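Long-range contacts in tyrosinase (Aspergillus oryzae, PDB 6JU8), which probably oxidises L-tyrosine and L-dopa to L-dopaquinone with molecular oxygen at a pair of copper ions, a step of melanin biosynthesis: residues A[23-28]-A[152-157]; A[97-102]-A[303-308]; A[296-301]-A[392-397]. The protein carries 1 engineered substitution. One frame throughout, in Å; residues are numbered along the deposited sequence. Where two conformers were deposited one is given.

Contact 1 of 3, residues A[23-28]-A[152-157]; sequences RKDIDD and FARFAR
Asp25 and Asp28, at the start of helix 26-34, meet Arg154 and Arg157 of the loop 152-157, part of the common central domain of tyrosinase, in a four-residue salt-bridge network. Asp25, the helix N-cap, has CG anti to the backbone N (chi1 177°), and OD1 accepts from Asp27 N at 2.8 Å and, weakly, from Asp28 N. The other oxygen, OD2, takes Arg154 NH1 at 3.1 Å, approached from above the carboxylate plane. An aspartate suits this place because its short chain can cap the helix with one oxygen and still offer the other to an arginine.

Arg154, which Leu455 of helix 448-456 touches, reaches across with its chain extended from CG to NE, and its NH1 also meets Asp28 OD2 at 3.1 Å, on the syn side of that carboxylate. Both acceptors lie near the guanidinium plane, where the two N-H bonds of NH1 point, and one nitrogen joins two acids. Arg157 instead bends at chi2 (63°) and chi3 (75°), and NH2 donates to Asp28 OD1 at 3.0 Å while making only a weak bond to Asp25 OD1. Its NH1 turns back to Phe155 O at 2.9 Å, which helps fix the rotation of the group. The two guanidinium groups lie against each other, with Arg157 CZ 3.3 Å above the Arg154 plane; the paired carboxylates would be expected to offset the repulsion between these like charges.

Asp27 has its main polar partner in Ile172 N, bound through OD1. Its OD2 accepts a hydrogen bond from a water at 2.8 Å, and the same water accepts from Arg157 N.

Contact 2 of 3, residues A[97-102]-A[303-308]; sequences VHNNYT and STRYDD. With CU (copper (II) ion), chain C.
In the copper-binding loop 97-102, Asn99, Asn100 and Tyr101 meet the type I beta turn Ser303-Tyr306. His98 of this loop binds one copper ion of the dinuclear centre through NE2 at 2.2 Å, beside a water; His71 and His107 complete the protein ligands. Asn99 O accepts from Arg305 NE at 2.7 Å, near the guanidinium plane, and more weakly from NH1, which also shares a water with His98 O. Arginine suits this spot because its several N-H groups serve one carbonyl and a water together.

The Arg305 chain leaves the backbone extended and bends at chi3 (-68°), which turns NE from the line of the chain. The Asn100 amide then stacks on the guanidinium, the planes 7° apart, with OD1 over its centre and 3.3 Å from Arg305 CZ. Asn99 OD1 takes the hydroxyl of Thr304 OG1 at 2.6 Å; threonine suits the place because its short chain holds the donor close to the backbone. Ser303 OG, anti to its own backbone N, accepts from Arg305 N at 3.0 Å in an ST turn, and Glu329 is its partner outside the turn. The Tyr101 side chain crosses that of Arg305 at about a right angle, and its OH lies 3.3 Å from Tyr306 CA.

Glu329 of helix 328-340 also accepts from the backbone N of both Asn99 and Thr304, so one carboxylate serves both loops. The contact thus lies where helix 298-302 ends and helix 103-129 is about to begin, with helix 328-340, bearer of His332 and His336 of the second copper, alongside.

Contact 3 of 3, residues A[296-301]-A[392-397]; sequences LNWGEF and GSWFND
Asp397 OD1 is gripped by two donors: Gly299 N at 2.9 Å, in the first turn of helix 298-302, and the hydroxyl of Ser400. Gly299 N comes from above the carboxylate plane, while OD2 accepts from Lys399 N. Glycine suits position 299 because a CB there would run into Asp397 OD2. Asn297, the N-cap, forms a capping box with Glu300: Glu300 N donates to Asn297 OD1 at 2.8 Å and Asn297 N to Glu300 OE2. The Asn297 amide stacks on the Asp397 carboxylate, planes 12° apart, with ND2 3.5 Å from Asp397 CB.

Next to these polar bonds lies an aromatic cluster. Trp298 CG is anti to the backbone N (chi1 176°), and one face of its indole receives both Trp394 and Phe395. Trp394 brings an edge to that face, CZ3 3.6 Å from Trp298 CH2, with the six-membered rings inclined at 51°. Phe395 lies obliquely over the five-membered part of the same face, and Trp298 NE1 sits over the centre of its ring, 3.3 Å from CZ. Tryptophan suits position 298 because one broad face can take the edge of Trp394 and the ring of Phe395 together. The indole N-H of Trp298 goes to Tyr101 O and that of Trp394 to Asp427. A water bridges Trp298 N and Asn396 OD1, and Asn396 OD1 also accepts from Trp394 N.

Trp386 of helix 371-389 packs on Trp298, and Thr105 of helix 103-129 on Trp394 and Phe395. Together these bonds imply a helix start held twice, by its own capping box and by an acid from the distant loop, whose negative charge would be expected to suit the N-H groups at the start of this short helix.

How the contacts relate
Contacts 2 and 3 are neighbours, their centres about 12 Å apart, and share helix 298-302: contact 3 holds its beginning and contact 2 the turn that follows it. They touch through Tyr306 OH and Asn297 ND2, a probable hydrogen bond. Contact 1 stands apart, about 27 and 28 Å from their centres, at the start of another helix. Contact 3 is the buried one and relies on aromatic packing, whereas contacts 1 and 2 are partly buried: paired charges dominate the first, carbonyl-directed bonds and an amide-guanidinium stack the second. Contact 2 alone contains a copper ligand. In contacts 1 and 3 an aspartate serves a helix start.

Contact 1 of 3, residues A[23-28]-A[152-157]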
loop_
_atom_site.group_PDB
_atom_site.type_symbol
_atom_site.label_atom_id
_atom_site.label_comp_id
_atom_site.label_asym_id
_atom_site.label_seq_id
_atom_site.Cartn_x
_atom_site.Cartn_y
_atom_site.Cartn_z
ATOM N N ARG A 23 -1.743 29.015 6.226
ATOM C CA ARG A 23 -1.799 27.635 5.748
ATOM C C ARG A 23 -0.382 27.262 5.304
ATOM O O ARG A 23 0.106 27.871 4.336
ATOM C CB ARG A 23 -2.795 27.528 4.592
ATOM C CG ARG A 23 -4.249 27.612 5.047
ATOM C CD ARG A 23 -5.197 27.671 3.856
ATOM N NE ARG A 23 -6.601 27.618 4.300
ATOM C CZ ARG A 23 -7.619 27.542 3.450
ATOM N NH1 ARG A 23 -7.382 27.523 2.139
ATOM N NH2 ARG A 23 -8.866 27.496 3.893
ATOM N N LYS A 24 0.211 26.290 5.988
ATOM C CA LYS A 24 1.599 25.911 5.757
ATOM C C LYS A 24 1.733 24.744 4.801
ATOM O O LYS A 24 0.803 23.953 4.608
ATOM C CB LYS A 24 2.231 25.525 7.109
ATOM C CG LYS A 24 2.284 26.706 8.068
ATOM C CD LYS A 24 2.856 26.285 9.425
ATOM C CE LYS A 24 3.271 27.488 10.246
ATOM N NZ LYS A 24 3.806 27.051 11.567
ATOM N N ASP A 25 2.915 24.605 4.200
ATOM C CA ASP A 25 3.248 23.430 3.393
ATOM C C ASP A 25 3.222 22.219 4.308
ATOM O O ASP A 25 3.845 22.200 5.365
ATOM C CB ASP A 25 4.622 23.654 2.775
ATOM C CG ASP A 25 5.170 22.503 1.964
ATOM O OD1 ASP A 25 5.114 21.339 2.416
ATOM O OD2 ASP A 25 5.706 22.792 0.869
ATOM N N ILE A 26 2.440 21.215 3.933
ATOM C CA ILE A 26 2.227 20.121 4.877
ATOM C C ILE A 26 3.497 19.349 5.191
ATOM O O ILE A 26 3.583 18.766 6.276
ATOM C CB ILE A 26 1.129 19.172 4.349
ATOM C CG1 ILE A 26 0.681 18.249 5.491
ATOM C CG2 ILE A 26 1.587 18.436 3.100
ATOM C CD1 ILE A 26 -0.524 17.403 5.222
ATOM N N ASP A 27 4.474 19.301 4.285
ATOM C CA ASP A 27 5.737 18.626 4.627
ATOM C C ASP A 27 6.515 19.504 5.598
ATOM O O ASP A 27 7.074 18.999 6.587
ATOM C CB ASP A 27 6.542 18.310 3.379
ATOM C CG ASP A 27 6.155 17.012 2.717
ATOM O OD1 ASP A 27 5.254 16.279 3.187
ATOM O OD2 ASP A 27 6.775 16.713 1.671
ATOM N N ASP A 28 6.580 20.823 5.340
ATOM C CA ASP A 28 7.253 21.709 6.284
ATOM C C ASP A 28 6.610 21.581 7.658
ATOM O O ASP A 28 7.280 21.511 8.695
ATOM C CB ASP A 28 7.200 23.178 5.850
ATOM C CG ASP A 28 7.989 23.509 4.604
ATOM O OD1 ASP A 28 8.798 22.666 4.159
ATOM O OD2 ASP A 28 7.764 24.623 4.058
ATOM N N PHE A 152 2.399 20.244 -4.653
ATOM C CA PHE A 152 2.653 19.194 -5.646
ATOM C C PHE A 152 3.741 19.597 -6.642
ATOM O O PHE A 152 4.226 18.737 -7.395
ATOM C CB PHE A 152 1.366 18.748 -6.353
ATOM C CG PHE A 152 0.580 19.854 -7.019
ATOM C CD1 PHE A 152 1.092 20.529 -8.123
ATOM C CD2 PHE A 152 -0.667 20.242 -6.533
ATOM C CE1 PHE A 152 0.353 21.554 -8.724
ATOM C CE2 PHE A 152 -1.433 21.233 -7.132
ATOM C CZ PHE A 152 -0.901 21.894 -8.239
ATOM N N ALA A 153 4.123 20.874 -6.693
ATOM C CA ALA A 153 5.091 21.376 -7.656
ATOM C C ALA A 153 6.451 21.661 -7.037
ATOM O O ALA A 153 7.359 22.078 -7.764
ATOM C CB ALA A 153 4.530 22.613 -8.330
ATOM N N ARG A 154 6.631 21.438 -5.745
ATOM C CA ARG A 154 7.880 21.706 -5.050
ATOM C C ARG A 154 8.631 20.396 -4.829
ATOM O O ARG A 154 8.040 19.418 -4.368
ATOM C CB ARG A 154 7.588 22.351 -3.687
ATOM C CG ARG A 154 8.851 22.768 -2.924
ATOM C CD ARG A 154 8.428 23.438 -1.618
ATOM N NE ARG A 154 9.603 23.890 -0.886
ATOM C CZ ARG A 154 9.606 24.167 0.415
ATOM N NH1 ARG A 154 8.522 24.020 1.148
ATOM N NH2 ARG A 154 10.724 24.578 0.988
ATOM N N PHE A 155 9.924 20.341 -5.123
ATOM C CA PHE A 155 10.680 19.121 -4.863
ATOM C C PHE A 155 10.693 18.843 -3.369
ATOM O O PHE A 155 10.952 19.755 -2.569
ATOM C CB PHE A 155 12.117 19.315 -5.369
ATOM C CG PHE A 155 12.200 19.465 -6.870
ATOM C CD1 PHE A 155 11.465 18.652 -7.726
ATOM C CD2 PHE A 155 13.027 20.431 -7.430
ATOM C CE1 PHE A 155 11.616 18.790 -9.093
ATOM C CE2 PHE A 155 13.192 20.562 -8.803
ATOM C CZ PHE A 155 12.477 19.732 -9.645
ATOM N N ALA A 156 10.414 17.601 -2.967
ATOM C CA ALA A 156 10.438 17.213 -1.566
ATOM C C ALA A 156 11.840 17.354 -0.983
ATOM O O ALA A 156 12.832 17.084 -1.659
ATOM C CB ALA A 156 10.032 15.747 -1.417
ATOM N N ARG A 157 11.947 17.777 0.272
ATOM C CA ARG A 157 13.283 17.991 0.828
ATOM C C ARG A 157 13.832 16.652 1.307
ATOM O O ARG A 157 13.072 15.722 1.598
ATOM C CB ARG A 157 13.191 19.020 1.945
ATOM C CG ARG A 157 13.165 20.470 1.488
ATOM C CD ARG A 157 11.946 20.792 0.639
ATOM N NE ARG A 157 10.728 20.901 1.440
ATOM C CZ ARG A 157 9.491 20.714 0.979
ATOM N NH1 ARG A 157 9.314 20.391 -0.303
ATOM N NH2 ARG A 157 8.423 20.829 1.761
HETATM O O HOH W 1 9.498 17.419 1.836
#

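Contact 2 of 3, residues A[97-102]-A[303-308]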
loop_
_atom_site.group_PDB
_atom_site.type_symbol
_atom_site.label_atom_id
_atom_site.label_comp_id
_atom_site.label_asym_id
_atom_site.label_seq_id
_atom_site.Cartn_x
_atom_site.Cartn_y
_atom_site.Cartn_z
ATOM N N VAL A 97 -18.163 22.734 -8.876
ATOM C CA VAL A 97 -18.046 23.374 -10.184
ATOM C C VAL A 97 -16.776 22.909 -10.885
ATOM O O VAL A 97 -15.672 23.137 -10.387
ATOM C CB VAL A 97 -17.995 24.911 -10.077
ATOM C CG1 VAL A 97 -17.701 25.493 -11.452
ATOM C CG2 VAL A 97 -19.310 25.445 -9.529
ATOM N N HIS A 98 -16.948 22.250 -12.023
ATOM C CA HIS A 98 -15.869 21.892 -12.936
ATOM C C HIS A 98 -16.183 22.446 -14.317
ATOM O O HIS A 98 -17.365 22.540 -14.691
ATOM C CB HIS A 98 -15.666 20.364 -12.970
ATOM C CG HIS A 98 -15.271 19.851 -11.616
ATOM N ND1 HIS A 98 -16.120 19.057 -10.870
ATOM C CD2 HIS A 98 -14.163 20.021 -10.854
ATOM C CE1 HIS A 98 -15.530 18.738 -9.739
ATOM N NE2 HIS A 98 -14.345 19.326 -9.670
ATOM N N ASN A 99 -15.147 22.811 -15.047
ATOM C CA ASN A 99 -15.292 23.332 -16.416
ATOM C C ASN A 99 -16.166 24.579 -16.418
ATOM O O ASN A 99 -16.963 24.796 -17.334
ATOM C CB ASN A 99 -15.863 22.291 -17.384
ATOM C CG ASN A 99 -15.620 22.664 -18.830
ATOM O OD1 ASN A 99 -14.526 23.083 -19.213
ATOM N ND2 ASN A 99 -16.650 22.545 -19.676
ATOM N N ASN A 100 -16.009 25.425 -15.401
ATOM C CA ASN A 100 -16.527 26.793 -15.460
ATOM C C ASN A 100 -15.603 27.713 -14.689
ATOM O O ASN A 100 -14.800 27.254 -13.867
ATOM C CB ASN A 100 -17.952 26.855 -14.913
ATOM C CG ASN A 100 -18.765 28.014 -15.447
ATOM O OD1 ASN A 100 -18.285 28.820 -16.260
ATOM N ND2 ASN A 100 -20.006 28.098 -14.987
ATOM N N TYR A 101 -15.758 29.012 -14.907
ATOM C CA TYR A 101 -14.843 30.015 -14.359
ATOM C C TYR A 101 -14.946 30.186 -12.856
ATOM O O TYR A 101 -14.081 30.798 -12.235
ATOM C CB TYR A 101 -15.064 31.358 -15.077
ATOM C CG TYR A 101 -15.059 31.142 -16.573
ATOM C CD1 TYR A 101 -13.874 30.784 -17.210
ATOM C CD2 TYR A 101 -16.222 31.265 -17.329
ATOM C CE1 TYR A 101 -13.849 30.579 -18.580
ATOM C CE2 TYR A 101 -16.198 31.060 -18.695
ATOM C CZ TYR A 101 -15.017 30.707 -19.310
ATOM O OH TYR A 101 -14.929 30.480 -20.664
ATOM N N THR A 102 -16.010 29.659 -12.253
ATOM C CA THR A 102 -16.145 29.606 -10.801
ATOM C C THR A 102 -15.470 28.377 -10.206
ATOM O O THR A 102 -15.564 28.162 -8.998
ATOM C CB THR A 102 -17.648 29.657 -10.436
ATOM O OG1 THR A 102 -18.308 28.704 -11.287
ATOM C CG2 THR A 102 -18.267 31.034 -10.660
ATOM N N SER A 303 -10.091 28.144 -15.888
ATOM C CA SER A 303 -10.945 27.011 -16.277
ATOM C C SER A 303 -10.597 26.442 -17.631
ATOM O O SER A 303 -10.213 27.173 -18.560
ATOM C CB SER A 303 -12.421 27.458 -16.287
ATOM O OG SER A 303 -13.303 26.392 -16.588
ATOM N N THR A 304 -10.885 25.139 -17.761
ATOM C CA THR A 304 -10.892 24.473 -19.063
ATOM C C THR A 304 -11.975 25.014 -19.976
ATOM O O THR A 304 -11.938 24.771 -21.196
ATOM C CB THR A 304 -11.077 22.946 -18.881
ATOM O OG1 THR A 304 -12.197 22.709 -18.031
ATOM C CG2 THR A 304 -9.847 22.348 -18.204
ATOM N N ARG A 305 -12.961 25.773 -19.488
ATOM C CA ARG A 305 -14.037 26.226 -20.370
ATOM C C ARG A 305 -13.572 27.261 -21.382
ATOM O O ARG A 305 -14.209 27.436 -22.432
ATOM C CB ARG A 305 -15.206 26.788 -19.538
ATOM C CG ARG A 305 -16.381 27.188 -20.428
ATOM C CD ARG A 305 -17.568 27.700 -19.654
ATOM N NE ARG A 305 -18.232 26.673 -18.862
ATOM C CZ ARG A 305 -19.506 26.716 -18.499
ATOM N NH1 ARG A 305 -19.987 25.715 -17.757
ATOM N NH2 ARG A 305 -20.299 27.725 -18.874
ATOM N N TYR A 306 -12.486 27.981 -21.060
ATOM C CA TYR A 306 -12.167 29.147 -21.896
ATOM C C TYR A 306 -11.886 28.736 -23.327
ATOM O O TYR A 306 -12.385 29.362 -24.249
ATOM C CB TYR A 306 -10.968 29.912 -21.334
ATOM C CG TYR A 306 -10.828 31.307 -21.903
ATOM C CD1 TYR A 306 -11.474 32.380 -21.306
ATOM C CD2 TYR A 306 -10.046 31.552 -23.033
ATOM C CE1 TYR A 306 -11.353 33.662 -21.800
ATOM C CE2 TYR A 306 -9.911 32.839 -23.532
ATOM C CZ TYR A 306 -10.571 33.879 -22.919
ATOM O OH TYR A 306 -10.466 35.172 -23.380
ATOM N N ASP A 307 -11.091 27.675 -23.492
ATOM C CA ASP A 307 -10.802 27.242 -24.856
ATOM C C ASP A 307 -10.995 25.734 -24.922
ATOM O O ASP A 307 -10.033 24.996 -24.676
ATOM C CB ASP A 307 -9.394 27.643 -25.276
ATOM C CG ASP A 307 -9.110 27.561 -26.762
ATOM O OD1 ASP A 307 -9.862 26.908 -27.517
ATOM O OD2 ASP A 307 -8.106 28.160 -27.214
ATOM N N ASP A 308 -12.189 25.280 -25.225
ATOM C CA ASP A 308 -12.520 23.871 -25.403
ATOM C C ASP A 308 -11.428 23.065 -26.105
ATOM O O ASP A 308 -11.117 21.946 -25.707
ATOM C CB ASP A 308 -13.807 23.685 -26.233
ATOM C CG ASP A 308 -15.023 24.120 -25.426
ATOM O OD1 ASP A 308 -14.926 24.007 -24.190
ATOM O OD2 ASP A 308 -16.057 24.556 -25.991
HETATM CU CU CU C . -13.975 19.688 -7.523
HETATM O O HOH W 2 -19.531 23.291 -16.286
HETATM O O HOH W 3 -16.670 23.641 -22.390
HETATM O O HOH W 4 -12.291 18.780 -7.753
#

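Contact 3 of 3, residues A[296-301]-A[392-397]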
loop_
_atom_site.group_PDB
_atom_site.type_symbol
_atom_site.label_atom_id
_atom_site.label_comp_id
_atom_site.label_asym_id
_atom_site.label_seq_id
_atom_site.Cartn_x
_atom_site.Cartn_y
_atom_site.Cartn_z
ATOM N N LEU A 296 -2.581 37.260 -19.237
ATOM C CA LEU A 296 -3.720 36.363 -19.178
ATOM C C LEU A 296 -4.888 36.946 -18.397
ATOM O O LEU A 296 -4.725 37.738 -17.452
ATOM C CB LEU A 296 -3.297 35.057 -18.490
ATOM C CG LEU A 296 -2.120 34.317 -19.120
ATOM C CD1 LEU A 296 -1.975 32.943 -18.473
ATOM C CD2 LEU A 296 -2.275 34.214 -20.625
ATOM N N ASN A 297 -6.105 36.570 -18.775
ATOM C CA ASN A 297 -7.281 37.041 -18.057
ATOM C C ASN A 297 -7.792 35.941 -17.135
ATOM O O ASN A 297 -7.299 34.795 -17.125
ATOM C CB ASN A 297 -8.336 37.577 -19.032
ATOM C CG ASN A 297 -8.923 36.545 -19.964
ATOM O OD1 ASN A 297 -9.158 35.403 -19.586
ATOM N ND2 ASN A 297 -9.242 36.931 -21.215
ATOM N N TRP A 298 -8.771 36.289 -16.297
ATOM C CA TRP A 298 -9.343 35.371 -15.331
ATOM C C TRP A 298 -9.924 34.141 -16.016
ATOM O O TRP A 298 -9.745 32.998 -15.554
ATOM C CB TRP A 298 -10.445 36.040 -14.472
ATOM C CG TRP A 298 -11.079 35.018 -13.557
ATOM C CD1 TRP A 298 -12.287 34.391 -13.755
ATOM C CD2 TRP A 298 -10.539 34.483 -12.349
ATOM N NE1 TRP A 298 -12.530 33.506 -12.730
ATOM C CE2 TRP A 298 -11.469 33.549 -11.858
ATOM C CE3 TRP A 298 -9.351 34.718 -11.633
ATOM C CZ2 TRP A 298 -11.254 32.837 -10.675
ATOM C CZ3 TRP A 298 -9.140 34.006 -10.464
ATOM C CH2 TRP A 298 -10.081 33.085 -10.000
ATOM N N GLY A 299 -10.652 34.345 -17.110
ATOM C CA GLY A 299 -11.302 33.223 -17.801
ATOM C C GLY A 299 -10.258 32.196 -18.216
ATOM O O GLY A 299 -10.439 30.972 -18.051
ATOM N N GLU A 300 -9.164 32.669 -18.823
ATOM C CA GLU A 300 -8.132 31.791 -19.356
ATOM C C GLU A 300 -7.373 31.081 -18.242
ATOM O O GLU A 300 -6.927 29.942 -18.422
ATOM C CB GLU A 300 -7.099 32.572 -20.175
ATOM C CG GLU A 300 -7.625 33.343 -21.353
ATOM C CD GLU A 300 -6.479 34.164 -21.949
ATOM O OE1 GLU A 300 -6.083 33.832 -23.073
ATOM O OE2 GLU A 300 -6.016 35.139 -21.329
ATOM N N PHE A 301 -7.151 31.776 -17.121
ATOM C CA PHE A 301 -6.415 31.207 -15.985
ATOM C C PHE A 301 -7.249 30.124 -15.305
ATOM O O PHE A 301 -6.733 29.073 -14.923
ATOM C CB PHE A 301 -6.102 32.322 -14.984
ATOM C CG PHE A 301 -5.683 31.816 -13.634
ATOM C CD1 PHE A 301 -4.389 31.344 -13.428
ATOM C CD2 PHE A 301 -6.590 31.783 -12.583
ATOM C CE1 PHE A 301 -4.002 30.801 -12.215
ATOM C CE2 PHE A 301 -6.193 31.279 -11.355
ATOM C CZ PHE A 301 -4.912 30.797 -11.175
ATOM N N GLY A 392 -6.880 42.862 -10.534
ATOM C CA GLY A 392 -7.870 43.359 -11.475
ATOM C C GLY A 392 -8.390 42.323 -12.452
ATOM O O GLY A 392 -9.423 42.566 -13.077
ATOM N N SER A 393 -7.708 41.179 -12.547
ATOM C CA SER A 393 -8.170 40.108 -13.429
ATOM C C SER A 393 -9.112 39.192 -12.668
ATOM O O SER A 393 -8.661 38.303 -11.946
ATOM C CB SER A 393 -6.988 39.307 -13.972
ATOM O OG SER A 393 -6.142 40.123 -14.777
ATOM N N TRP A 394 -10.412 39.421 -12.778
ATOM C CA TRP A 394 -11.381 38.772 -11.900
ATOM C C TRP A 394 -12.769 38.828 -12.539
ATOM O O TRP A 394 -13.460 39.854 -12.484
ATOM C CB TRP A 394 -11.446 39.470 -10.546
ATOM C CG TRP A 394 -12.340 38.804 -9.536
ATOM C CD1 TRP A 394 -13.605 39.168 -9.179
ATOM C CD2 TRP A 394 -12.017 37.651 -8.746
ATOM N NE1 TRP A 394 -14.095 38.316 -8.218
ATOM C CE2 TRP A 394 -13.147 37.375 -7.928
ATOM C CE3 TRP A 394 -10.901 36.815 -8.638
ATOM C CZ2 TRP A 394 -13.179 36.306 -7.014
ATOM C CZ3 TRP A 394 -10.911 35.760 -7.749
ATOM C CH2 TRP A 394 -12.052 35.527 -6.964
ATOM N N PHE A 395 -13.156 37.744 -13.199
ATOM C CA PHE A 395 -14.491 37.611 -13.754
ATOM C C PHE A 395 -14.877 38.789 -14.642
ATOM O O PHE A 395 -16.071 39.125 -14.694
ATOM C CB PHE A 395 -15.548 37.378 -12.658
ATOM C CG PHE A 395 -15.383 36.055 -11.945
ATOM C CD1 PHE A 395 -14.572 35.920 -10.812
ATOM C CD2 PHE A 395 -16.013 34.910 -12.412
ATOM C CE1 PHE A 395 -14.387 34.714 -10.162
ATOM C CE2 PHE A 395 -15.857 33.698 -11.767
ATOM C CZ PHE A 395 -15.035 33.576 -10.642
ATOM N N ASN A 396 -13.936 39.368 -15.372
ATOM C CA ASN A 396 -14.227 40.613 -16.092
ATOM C C ASN A 396 -13.803 40.527 -17.546
ATOM O O ASN A 396 -13.957 41.512 -18.273
ATOM C CB ASN A 396 -13.615 41.825 -15.389
ATOM C CG ASN A 396 -12.108 41.760 -15.295
ATOM O OD1 ASN A 396 -11.529 40.678 -15.173
ATOM N ND2 ASN A 396 -11.435 42.902 -15.342
ATOM N N ASP A 397 -13.340 39.374 -18.035
ATOM C CA ASP A 397 -13.243 39.212 -19.491
ATOM C C ASP A 397 -14.604 38.829 -20.054
ATOM O O ASP A 397 -15.549 38.531 -19.320
ATOM C CB ASP A 397 -12.201 38.139 -19.836
ATOM C CG ASP A 397 -12.582 36.824 -19.177
ATOM O OD1 ASP A 397 -12.223 36.604 -18.000
ATOM O OD2 ASP A 397 -13.322 36.035 -19.826
HETATM O O HOH W 5 -9.929 38.916 -16.575
#